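Papillomavirus transcription factor E2 (Human papillomavirus type 18, PDB 1QQH) regulates transcription of the viral genes and takes part in viral DNA replication, this chain being a fragment of its N-terminal activation domain. Local coordinates at residues A[44-54]-A[64-74]; A[85-93]-A[102-110]. The protein carries 1 engineered substitution. All coordinates share one frame; numbering follows the deposited sequence.

Overall arrangement
The two contacts lie in one antiparallel sheet, their centres about 11 Å apart. Contact 1, its centre about 4 Å from the centre of the molecule, pairs the long strands 45-56 and 63-75; contact 2, about 9 Å from it, starts from strand 81-89, the next neighbour of 63-75, and runs through strand 92-97 to the short helix 107-111. They touch where Thr86 meets Val72 and where Ile105 packs on Tyr66. Both are partly buried, but their chemistry differs. Contact 1 is a long ladder of backbone hydrogen bonds with a bulge and a lysine-tryptophan contact, whereas contact 2 has only a few backbone bonds and relies more on aromatic faces and a surface arginine-glutamate salt bridge.

Contact 1 (A[44-54]-A[64-74]); sequences CFKKGGQTVQV and MTYVAWDSVYY
Lys46 lays its aliphatic stem on the indole of Trp69. Its CG stands 3.4 Å from the centroid of the five-membered ring and 12° off the normal, a CH-pi contact over the face; Val67 CG1, from the indole's own strand, lies over the opposite face. CG of Lys46 is wedged between the backbone N and the carbonyl carbon (chi1 46°), and the following bend at chi2 carries NZ away from the tryptophan to Cys44 O. Outside the hairpin, NZ also lies within hydrogen-bonding reach of the carbonyls of Leu36, Thr39 and Pro41, so its three N-H must be shared among four oxygens, which would probably ease the cost of a buried ammonium.

Backbone bonds join the two strands along nearly their full length as an antiparallel beta hairpin, interrupted by a classic beta bulge in which Asp70 and Ser71 both face Lys47. Ser71 N keeps the regular bond, 3.0 Å to Lys47 O. Asp70 N instead reaches Gly48 O at 2.7 Å, standing 49° out of that carbonyl's plane. Gly48 has positive phi opposite the corner, and beyond it the ladder resumes, with Ala68 N 2.6 Å from Gln50 O. Phe45 O, which accepts from Tyr73 N, also lies in plane at the edge of the Tyr73 ring.

Two polar ends meet where Lys47 CE comes within 3.2 Å of Tyr73 OH, and both side chains turn to Glu25: Lys47 NZ makes a salt bridge and Tyr73 OH a hydrogen bond with the same carboxylate oxygen, while NZ also donates to Asp26 O.

Apolar contacts mark the face bearing Val52 and Val54. Val52 CG2 meets Ala68 CB at 3.6 Å, and Val54 CG2 approaches Tyr66 CE1 obliquely to the ring. On the other face, the methyls Thr51 CG2 and Thr65 CG2 touch at 3.5 Å.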
loop_
_atom_site.group_PDB
_atom_site.type_symbol
_atom_site.label_atom_id
_atom_site.label_comp_id
_atom_site.label_asym_id
_atom_site.label_seq_id
_atom_site.Cartn_x
_atom_site.Cartn_y
_atom_site.Cartn_z
ATOM N N CYS A 44 -7.913 -7.603 9.749
ATOM C CA CYS A 44 -7.890 -6.200 10.151
ATOM C C CYS A 44 -6.590 -5.553 9.704
ATOM O O CYS A 44 -5.624 -6.237 9.383
ATOM C CB CYS A 44 -7.947 -6.064 11.670
ATOM S SG CYS A 44 -9.439 -6.607 12.479
ATOM N N PHE A 45 -6.574 -4.229 9.669
ATOM C CA PHE A 45 -5.347 -3.519 9.358
ATOM C C PHE A 45 -4.992 -2.906 10.706
ATOM O O PHE A 45 -5.865 -2.668 11.538
ATOM C CB PHE A 45 -5.560 -2.436 8.284
ATOM C CG PHE A 45 -5.765 -2.996 6.897
ATOM C CD1 PHE A 45 -7.024 -2.992 6.298
ATOM C CD2 PHE A 45 -4.711 -3.595 6.220
ATOM C CE1 PHE A 45 -7.226 -3.585 5.045
ATOM C CE2 PHE A 45 -4.903 -4.184 4.975
ATOM C CZ PHE A 45 -6.164 -4.181 4.389
ATOM N N LYS A 46 -3.715 -2.692 10.951
ATOM C CA LYS A 46 -3.319 -2.113 12.217
ATOM C C LYS A 46 -2.017 -1.345 12.081
ATOM O O LYS A 46 -1.153 -1.696 11.284
ATOM C CB LYS A 46 -3.193 -3.205 13.288
ATOM C CG LYS A 46 -2.446 -4.467 12.864
ATOM C CD LYS A 46 -3.374 -5.481 12.232
ATOM C CE LYS A 46 -2.676 -6.811 12.029
ATOM N NZ LYS A 46 -3.556 -7.789 11.325
ATOM N N LYS A 47 -1.898 -0.286 12.862
ATOM C CA LYS A 47 -0.726 0.553 12.833
ATOM C C LYS A 47 -0.410 0.992 14.244
ATOM O O LYS A 47 -1.272 0.958 15.122
ATOM C CB LYS A 47 -0.978 1.785 11.956
ATOM C CG LYS A 47 -1.283 1.450 10.509
ATOM C CD LYS A 47 -1.362 2.702 9.641
ATOM C CE LYS A 47 -2.623 3.502 9.904
ATOM N NZ LYS A 47 -2.749 4.617 8.924
ATOM N N GLY A 48 0.835 1.402 14.454
ATOM C CA GLY A 48 1.249 1.868 15.761
ATOM C C GLY A 48 1.431 0.763 16.775
ATOM O O GLY A 48 0.852 0.800 17.857
ATOM N N GLY A 49 2.242 -0.225 16.424
ATOM C CA GLY A 49 2.499 -1.321 17.335
ATOM C C GLY A 49 3.119 -0.824 18.625
ATOM O O GLY A 49 3.986 0.055 18.619
ATOM N N GLN A 50 2.659 -1.387 19.736
ATOM C CA GLN A 50 3.155 -1.024 21.059
ATOM C C GLN A 50 3.436 -2.321 21.812
ATOM O O GLN A 50 2.625 -3.240 21.801
ATOM C CB GLN A 50 2.102 -0.211 21.808
ATOM C CG GLN A 50 2.665 0.930 22.633
ATOM C CD GLN A 50 3.278 2.007 21.764
ATOM O OE1 GLN A 50 2.626 2.524 20.853
ATOM N NE2 GLN A 50 4.536 2.355 22.039
ATOM N N THR A 51 4.586 -2.378 22.467
ATOM C CA THR A 51 5.011 -3.554 23.208
ATOM C C THR A 51 4.326 -3.772 24.546
ATOM O O THR A 51 4.362 -2.906 25.426
ATOM C CB THR A 51 6.531 -3.499 23.477
ATOM O OG1 THR A 51 7.229 -3.591 22.239
ATOM C CG2 THR A 51 6.972 -4.645 24.379
ATOM N N VAL A 52 3.715 -4.942 24.698
ATOM C CA VAL A 52 3.074 -5.314 25.951
ATOM C C VAL A 52 3.893 -6.465 26.530
ATOM O O VAL A 52 4.131 -7.468 25.852
ATOM C CB VAL A 52 1.629 -5.795 25.742
ATOM C CG1 VAL A 52 1.090 -6.409 27.034
ATOM C CG2 VAL A 52 0.759 -4.630 25.325
ATOM N N GLN A 53 4.342 -6.314 27.771
ATOM C CA GLN A 53 5.131 -7.358 28.415
ATOM C C GLN A 53 4.300 -8.119 29.425
ATOM O O GLN A 53 3.582 -7.522 30.225
ATOM C CB GLN A 53 6.323 -6.765 29.148
ATOM C CG GLN A 53 7.264 -5.965 28.307
ATOM C CD GLN A 53 8.324 -5.325 29.170
ATOM O OE1 GLN A 53 8.017 -4.493 30.037
ATOM N NE2 GLN A 53 9.582 -5.716 28.959
ATOM N N VAL A 54 4.404 -9.440 29.388
ATOM C CA VAL A 54 3.677 -10.281 30.319
ATOM C C VAL A 54 4.664 -11.169 31.055
ATOM O O VAL A 54 5.493 -11.836 30.437
ATOM C CB VAL A 54 2.658 -11.178 29.599
ATOM C CG1 VAL A 54 1.990 -12.106 30.601
ATOM C CG2 VAL A 54 1.614 -10.319 28.904
ATOM N N MET A 64 7.116 -12.885 28.264
ATOM C CA MET A 64 6.578 -12.865 26.909
ATOM C C MET A 64 6.197 -11.455 26.470
ATOM O O MET A 64 5.731 -10.641 27.270
ATOM C CB MET A 64 5.350 -13.770 26.801
ATOM C CG MET A 64 5.679 -15.226 26.509
ATOM S SD MET A 64 6.461 -15.429 24.884
ATOM C CE MET A 64 5.078 -16.106 23.908
ATOM N N THR A 65 6.402 -11.174 25.189
ATOM C CA THR A 65 6.075 -9.874 24.632
ATOM C C THR A 65 4.978 -9.997 23.588
ATOM O O THR A 65 4.927 -10.977 22.846
ATOM C CB THR A 65 7.306 -9.217 23.983
ATOM O OG1 THR A 65 8.233 -8.830 25.004
ATOM C CG2 THR A 65 6.901 -7.979 23.206
ATOM N N TYR A 66 4.087 -9.009 23.558
ATOM C CA TYR A 66 3.001 -8.971 22.589
ATOM C C TYR A 66 2.866 -7.569 22.042
ATOM O O TYR A 66 3.323 -6.603 22.655
ATOM C CB TYR A 66 1.674 -9.383 23.206
ATOM C CG TYR A 66 1.729 -10.718 23.873
ATOM C CD1 TYR A 66 2.167 -10.835 25.192
ATOM C CD2 TYR A 66 1.407 -11.877 23.176
ATOM C CE1 TYR A 66 2.288 -12.058 25.793
ATOM C CE2 TYR A 66 1.527 -13.122 23.779
ATOM C CZ TYR A 66 1.972 -13.195 25.087
ATOM O OH TYR A 66 2.131 -14.404 25.694
ATOM N N VAL A 67 2.226 -7.455 20.886
ATOM C CA VAL A 67 2.054 -6.155 20.268
ATOM C C VAL A 67 0.625 -5.669 20.361
ATOM O O VAL A 67 -0.307 -6.349 19.927
ATOM C CB VAL A 67 2.469 -6.176 18.775
ATOM C CG1 VAL A 67 2.205 -4.806 18.139
ATOM C CG2 VAL A 67 3.939 -6.535 18.649
ATOM N N ALA A 68 0.465 -4.486 20.944
ATOM C CA ALA A 68 -0.841 -3.850 21.074
ATOM C C ALA A 68 -0.837 -2.729 20.039
ATOM O O ALA A 68 -0.039 -1.798 20.126
ATOM C CB ALA A 68 -1.008 -3.277 22.466
ATOM N N TRP A 69 -1.722 -2.822 19.060
ATOM C CA TRP A 69 -1.789 -1.826 17.999
ATOM C C TRP A 69 -2.512 -0.536 18.388
ATOM O O TRP A 69 -3.647 -0.570 18.854
ATOM C CB TRP A 69 -2.450 -2.456 16.780
ATOM C CG TRP A 69 -1.774 -3.738 16.367
ATOM C CD1 TRP A 69 -2.182 -5.015 16.642
ATOM C CD2 TRP A 69 -0.548 -3.859 15.633
ATOM N NE1 TRP A 69 -1.288 -5.917 16.123
ATOM C CE2 TRP A 69 -0.275 -5.236 15.501
ATOM C CE3 TRP A 69 0.345 -2.934 15.072
ATOM C CZ2 TRP A 69 0.856 -5.712 14.837
ATOM C CZ3 TRP A 69 1.471 -3.409 14.407
ATOM C CH2 TRP A 69 1.715 -4.788 14.296
ATOM N N ASP A 70 -1.851 0.606 18.207
ATOM C CA ASP A 70 -2.470 1.891 18.549
ATOM C C ASP A 70 -3.787 2.051 17.807
ATOM O O ASP A 70 -4.751 2.588 18.343
ATOM C CB ASP A 70 -1.560 3.069 18.190
ATOM C CG ASP A 70 -0.455 3.298 19.210
ATOM O OD1 ASP A 70 -0.567 2.808 20.352
ATOM O OD2 ASP A 70 0.526 3.992 18.873
ATOM N N SER A 71 -3.828 1.569 16.570
ATOM C CA SER A 71 -5.031 1.681 15.769
ATOM C C SER A 71 -5.374 0.384 15.075
ATOM O O SER A 71 -4.552 -0.183 14.373
ATOM C CB SER A 71 -4.857 2.785 14.725
ATOM O OG SER A 71 -4.548 4.019 15.349
ATOM N N VAL A 72 -6.602 -0.077 15.275
ATOM C CA VAL A 72 -7.073 -1.302 14.651
ATOM C C VAL A 72 -8.196 -0.947 13.692
ATOM O O VAL A 72 -9.147 -0.247 14.064
ATOM C CB VAL A 72 -7.604 -2.291 15.700
ATOM C CG1 VAL A 72 -8.238 -3.496 15.004
ATOM C CG2 VAL A 72 -6.468 -2.732 16.615
ATOM N N TYR A 73 -8.075 -1.419 12.456
ATOM C CA TYR A 73 -9.073 -1.157 11.428
ATOM C C TYR A 73 -9.809 -2.440 11.094
ATOM O O TYR A 73 -9.240 -3.372 10.523
ATOM C CB TYR A 73 -8.416 -0.596 10.160
ATOM C CG TYR A 73 -7.627 0.677 10.383
ATOM C CD1 TYR A 73 -6.492 0.680 11.184
ATOM C CD2 TYR A 73 -8.033 1.884 9.815
ATOM C CE1 TYR A 73 -5.773 1.854 11.420
ATOM C CE2 TYR A 73 -7.328 3.063 10.045
ATOM C CZ TYR A 73 -6.200 3.043 10.848
ATOM O OH TYR A 73 -5.498 4.198 11.097
ATOM N N TYR A 74 -11.082 -2.487 11.466
ATOM C CA TYR A 74 -11.900 -3.654 11.196
ATOM C C TYR A 74 -13.044 -3.232 10.297
ATOM O O TYR A 74 -13.349 -2.044 10.179
ATOM C CB TYR A 74 -12.435 -4.234 12.508
ATOM C CG TYR A 74 -13.373 -3.320 13.259
ATOM C CD1 TYR A 74 -14.752 -3.397 13.062
ATOM C CD2 TYR A 74 -12.888 -2.393 14.189
ATOM C CE1 TYR A 74 -15.630 -2.584 13.772
ATOM C CE2 TYR A 74 -13.761 -1.567 14.909
ATOM C CZ TYR A 74 -15.133 -1.672 14.698
ATOM O OH TYR A 74 -16.014 -0.893 15.419
#

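Contact 2 (A[85-93]-A[102-110]); sequences ATCVSHRGL and TFYIEFKSE
The beta hairpin of strands 92-97 and 100-103 is prolonged at its open end, where Gly92 lies across from Glu106, the N-cap residue of helix 107-111. Arg91, just before the strand, grips Glu106 side-on: NE is 3.1 Å from OE1 and NH2 3.0 Å from OE2 in a salt bridge. Each oxygen uses its syn lone pair, and the guanidinium and carboxylate planes are only 11° apart. The same guanidinium lies flat on Phe103, centres 3.8 Å apart and planes at 9°, an off-centre cation-pi stack. The Arg91 chain, which starts anti to its own N (chi1 171°) and stays extended to NE, carries CG and CD across the CE2-CZ rim of the ring.

Below this surface layer the contacts turn mostly apolar. Gly92 CA sits over the face of Phe107, 3.7 Å from the ring centroid, while His90 O lies at that ring's edge. Leu93 CB covers a face of Tyr104, 4.1 Å from the centroid, and the leucine also packs on Val52 of strand 45-56. The polar exception joins two buried residues: Thr86 OG1 and Tyr104 OH share a hydrogen bond of 3.0 Å, the threonine oxygen lying at the ring's edge.

At the helix start, Phe107 N donates to Arg91 O at 2.9 Å, and a water links that same oxygen to Lys108 N. One carbonyl therefore serves two amides of the first turn, directly and through solvent. With a carboxylate in its plane and an aromatic ring against its face, the guanidinium of the solvent-exposed Arg91 is probably restrained in both tilt and rotation, and its charge probably stabilises the ionised form of Glu106.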
loop_
_atom_site.group_PDB
_atom_site.type_symbol
_atom_site.label_atom_id
_atom_site.label_comp_id
_atom_site.label_asym_id
_atom_site.label_seq_id
_atom_site.Cartn_x
_atom_site.Cartn_y
_atom_site.Cartn_z
ATOM N N ALA A 85 -8.963 1.640 19.069
ATOM C CA ALA A 85 -7.722 1.342 19.771
ATOM C C ALA A 85 -7.661 -0.087 20.278
ATOM O O ALA A 85 -8.676 -0.778 20.376
ATOM C CB ALA A 85 -7.548 2.296 20.947
ATOM N N THR A 86 -6.453 -0.530 20.588
ATOM C CA THR A 86 -6.289 -1.855 21.145
ATOM C C THR A 86 -6.311 -1.640 22.647
ATOM O O THR A 86 -5.714 -0.691 23.150
ATOM C CB THR A 86 -4.945 -2.492 20.759
ATOM O OG1 THR A 86 -5.063 -3.106 19.471
ATOM C CG2 THR A 86 -4.542 -3.543 21.783
ATOM N N CYS A 87 -7.021 -2.501 23.358
ATOM C CA CYS A 87 -7.084 -2.390 24.799
ATOM C C CYS A 87 -6.269 -3.495 25.435
ATOM O O CYS A 87 -6.354 -4.658 25.039
ATOM C CB CYS A 87 -8.527 -2.461 25.278
ATOM S SG CYS A 87 -9.484 -1.022 24.808
ATOM N N VAL A 88 -5.479 -3.106 26.424
ATOM C CA VAL A 88 -4.611 -4.013 27.149
ATOM C C VAL A 88 -5.120 -4.227 28.573
ATOM O O VAL A 88 -5.004 -3.338 29.413
ATOM C CB VAL A 88 -3.176 -3.439 27.222
ATOM C CG1 VAL A 88 -2.254 -4.410 27.926
ATOM C CG2 VAL A 88 -2.668 -3.123 25.821
ATOM N N SER A 89 -5.678 -5.402 28.844
ATOM C CA SER A 89 -6.165 -5.714 30.187
ATOM C C SER A 89 -5.399 -6.926 30.701
ATOM O O SER A 89 -4.590 -7.500 29.981
ATOM C CB SER A 89 -7.649 -6.057 30.160
ATOM O OG SER A 89 -7.855 -7.301 29.512
ATOM N N HIS A 90 -5.664 -7.317 31.943
ATOM C CA HIS A 90 -5.001 -8.475 32.530
ATOM C C HIS A 90 -5.488 -9.732 31.809
ATOM O O HIS A 90 -4.787 -10.736 31.760
ATOM C CB HIS A 90 -5.313 -8.556 34.029
ATOM C CG HIS A 90 -4.614 -9.678 34.734
ATOM N ND1 HIS A 90 -5.186 -10.922 34.900
ATOM C CD2 HIS A 90 -3.380 -9.754 35.284
ATOM C CE1 HIS A 90 -4.331 -11.715 35.523
ATOM N NE2 HIS A 90 -3.228 -11.032 35.766
ATOM N N ARG A 91 -6.683 -9.661 31.229
ATOM C CA ARG A 91 -7.235 -10.798 30.501
ATOM C C ARG A 91 -6.601 -11.007 29.117
ATOM O O ARG A 91 -6.539 -12.133 28.620
ATOM C CB ARG A 91 -8.752 -10.646 30.343
ATOM C CG ARG A 91 -9.346 -11.685 29.399
ATOM C CD ARG A 91 -10.860 -11.617 29.293
ATOM N NE ARG A 91 -11.323 -12.413 28.159
ATOM C CZ ARG A 91 -12.591 -12.520 27.776
ATOM N NH1 ARG A 91 -13.546 -11.883 28.442
ATOM N NH2 ARG A 91 -12.903 -13.259 26.719
ATOM N N GLY A 92 -6.135 -9.930 28.494
ATOM C CA GLY A 92 -5.532 -10.051 27.180
ATOM C C GLY A 92 -5.657 -8.779 26.363
ATOM O O GLY A 92 -5.909 -7.704 26.917
ATOM N N LEU A 93 -5.473 -8.892 25.049
ATOM C CA LEU A 93 -5.574 -7.730 24.164
ATOM C C LEU A 93 -6.869 -7.801 23.379
ATOM O O LEU A 93 -7.230 -8.850 22.847
ATOM C CB LEU A 93 -4.405 -7.683 23.186
ATOM C CG LEU A 93 -2.993 -7.758 23.768
ATOM C CD1 LEU A 93 -1.989 -7.599 22.629
ATOM C CD2 LEU A 93 -2.791 -6.675 24.823
ATOM N N THR A 102 -13.415 -7.482 21.756
ATOM C CA THR A 102 -12.997 -8.626 20.952
ATOM C C THR A 102 -11.516 -8.913 21.185
ATOM O O THR A 102 -10.655 -8.142 20.767
ATOM C CB THR A 102 -13.218 -8.335 19.463
ATOM O OG1 THR A 102 -14.549 -7.836 19.284
ATOM C CG2 THR A 102 -13.032 -9.598 18.623
ATOM N N PHE A 103 -11.222 -10.020 21.858
ATOM C CA PHE A 103 -9.837 -10.385 22.136
ATOM C C PHE A 103 -9.134 -11.064 20.968
ATOM O O PHE A 103 -9.739 -11.852 20.256
ATOM C CB PHE A 103 -9.764 -11.321 23.350
ATOM C CG PHE A 103 -10.127 -10.663 24.636
ATOM C CD1 PHE A 103 -11.456 -10.421 24.954
ATOM C CD2 PHE A 103 -9.133 -10.233 25.511
ATOM C CE1 PHE A 103 -11.796 -9.756 26.121
ATOM C CE2 PHE A 103 -9.456 -9.568 26.680
ATOM C CZ PHE A 103 -10.797 -9.326 26.989
ATOM N N TYR A 104 -7.861 -10.744 20.763
ATOM C CA TYR A 104 -7.094 -11.409 19.718
ATOM C C TYR A 104 -5.871 -12.078 20.350
ATOM O O TYR A 104 -4.987 -12.595 19.664
ATOM C CB TYR A 104 -6.703 -10.441 18.587
ATOM C CG TYR A 104 -5.884 -9.227 18.954
ATOM C CD1 TYR A 104 -4.495 -9.285 18.995
ATOM C CD2 TYR A 104 -6.501 -7.992 19.171
ATOM C CE1 TYR A 104 -3.728 -8.140 19.231
ATOM C CE2 TYR A 104 -5.751 -6.842 19.406
ATOM C CZ TYR A 104 -4.364 -6.921 19.431
ATOM O OH TYR A 104 -3.624 -5.781 19.638
ATOM N N ILE A 105 -5.848 -12.048 21.681
ATOM C CA ILE A 105 -4.823 -12.682 22.507
ATOM C C ILE A 105 -5.400 -12.808 23.911
ATOM O O ILE A 105 -5.802 -11.818 24.518
ATOM C CB ILE A 105 -3.511 -11.883 22.595
ATOM C CG1 ILE A 105 -2.730 -12.008 21.285
ATOM C CG2 ILE A 105 -2.658 -12.437 23.719
ATOM C CD1 ILE A 105 -1.301 -11.533 21.363
ATOM N N GLU A 106 -5.468 -14.039 24.406
ATOM C CA GLU A 106 -5.987 -14.318 25.737
ATOM C C GLU A 106 -4.785 -14.734 26.574
ATOM O O GLU A 106 -4.124 -15.734 26.277
ATOM C CB GLU A 106 -7.012 -15.448 25.666
ATOM C CG GLU A 106 -8.254 -15.105 24.851
ATOM C CD GLU A 106 -9.320 -14.402 25.674
ATOM O OE1 GLU A 106 -8.998 -13.902 26.773
ATOM O OE2 GLU A 106 -10.486 -14.343 25.224
ATOM N N PHE A 107 -4.493 -13.956 27.607
ATOM C CA PHE A 107 -3.354 -14.235 28.463
ATOM C C PHE A 107 -3.518 -15.487 29.322
ATOM O O PHE A 107 -2.528 -16.041 29.794
ATOM C CB PHE A 107 -3.048 -13.013 29.334
ATOM C CG PHE A 107 -2.483 -11.836 28.558
ATOM C CD1 PHE A 107 -2.676 -10.529 29.007
ATOM C CD2 PHE A 107 -1.739 -12.040 27.394
ATOM C CE1 PHE A 107 -2.137 -9.438 28.311
ATOM C CE2 PHE A 107 -1.198 -10.959 26.692
ATOM C CZ PHE A 107 -1.400 -9.651 27.154
ATOM N N LYS A 108 -4.753 -15.939 29.526
ATOM C CA LYS A 108 -4.959 -17.140 30.320
ATOM C C LYS A 108 -4.502 -18.351 29.521
ATOM O O LYS A 108 -3.839 -19.241 30.045
ATOM C CB LYS A 108 -6.423 -17.324 30.701
ATOM C CG LYS A 108 -6.656 -18.618 31.470
ATOM C CD LYS A 108 -8.081 -18.750 31.985
ATOM C CE LYS A 108 -8.233 -20.000 32.851
ATOM N NZ LYS A 108 -9.629 -20.216 33.326
ATOM N N SER A 109 -4.852 -18.375 28.246
ATOM C CA SER A 109 -4.468 -19.484 27.394
ATOM C C SER A 109 -2.962 -19.416 27.192
ATOM O O SER A 109 -2.290 -20.429 27.025
ATOM C CB SER A 109 -5.185 -19.390 26.044
ATOM O OG SER A 109 -4.397 -18.689 25.099
ATOM N N GLU A 110 -2.435 -18.204 27.221
ATOM C CA GLU A 110 -1.013 -17.982 27.037
ATOM C C GLU A 110 -0.212 -18.447 28.250
ATOM O O GLU A 110 0.943 -18.859 28.121
ATOM C CB GLU A 110 -0.766 -16.503 26.810
ATOM C CG GLU A 110 0.473 -16.205 26.053
ATOM C CD GLU A 110 0.361 -16.530 24.573
ATOM O OE1 GLU A 110 -0.756 -16.793 24.080
ATOM O OE2 GLU A 110 1.404 -16.507 23.898
HETATM O O HOH W 1 -7.165 -14.429 29.746
#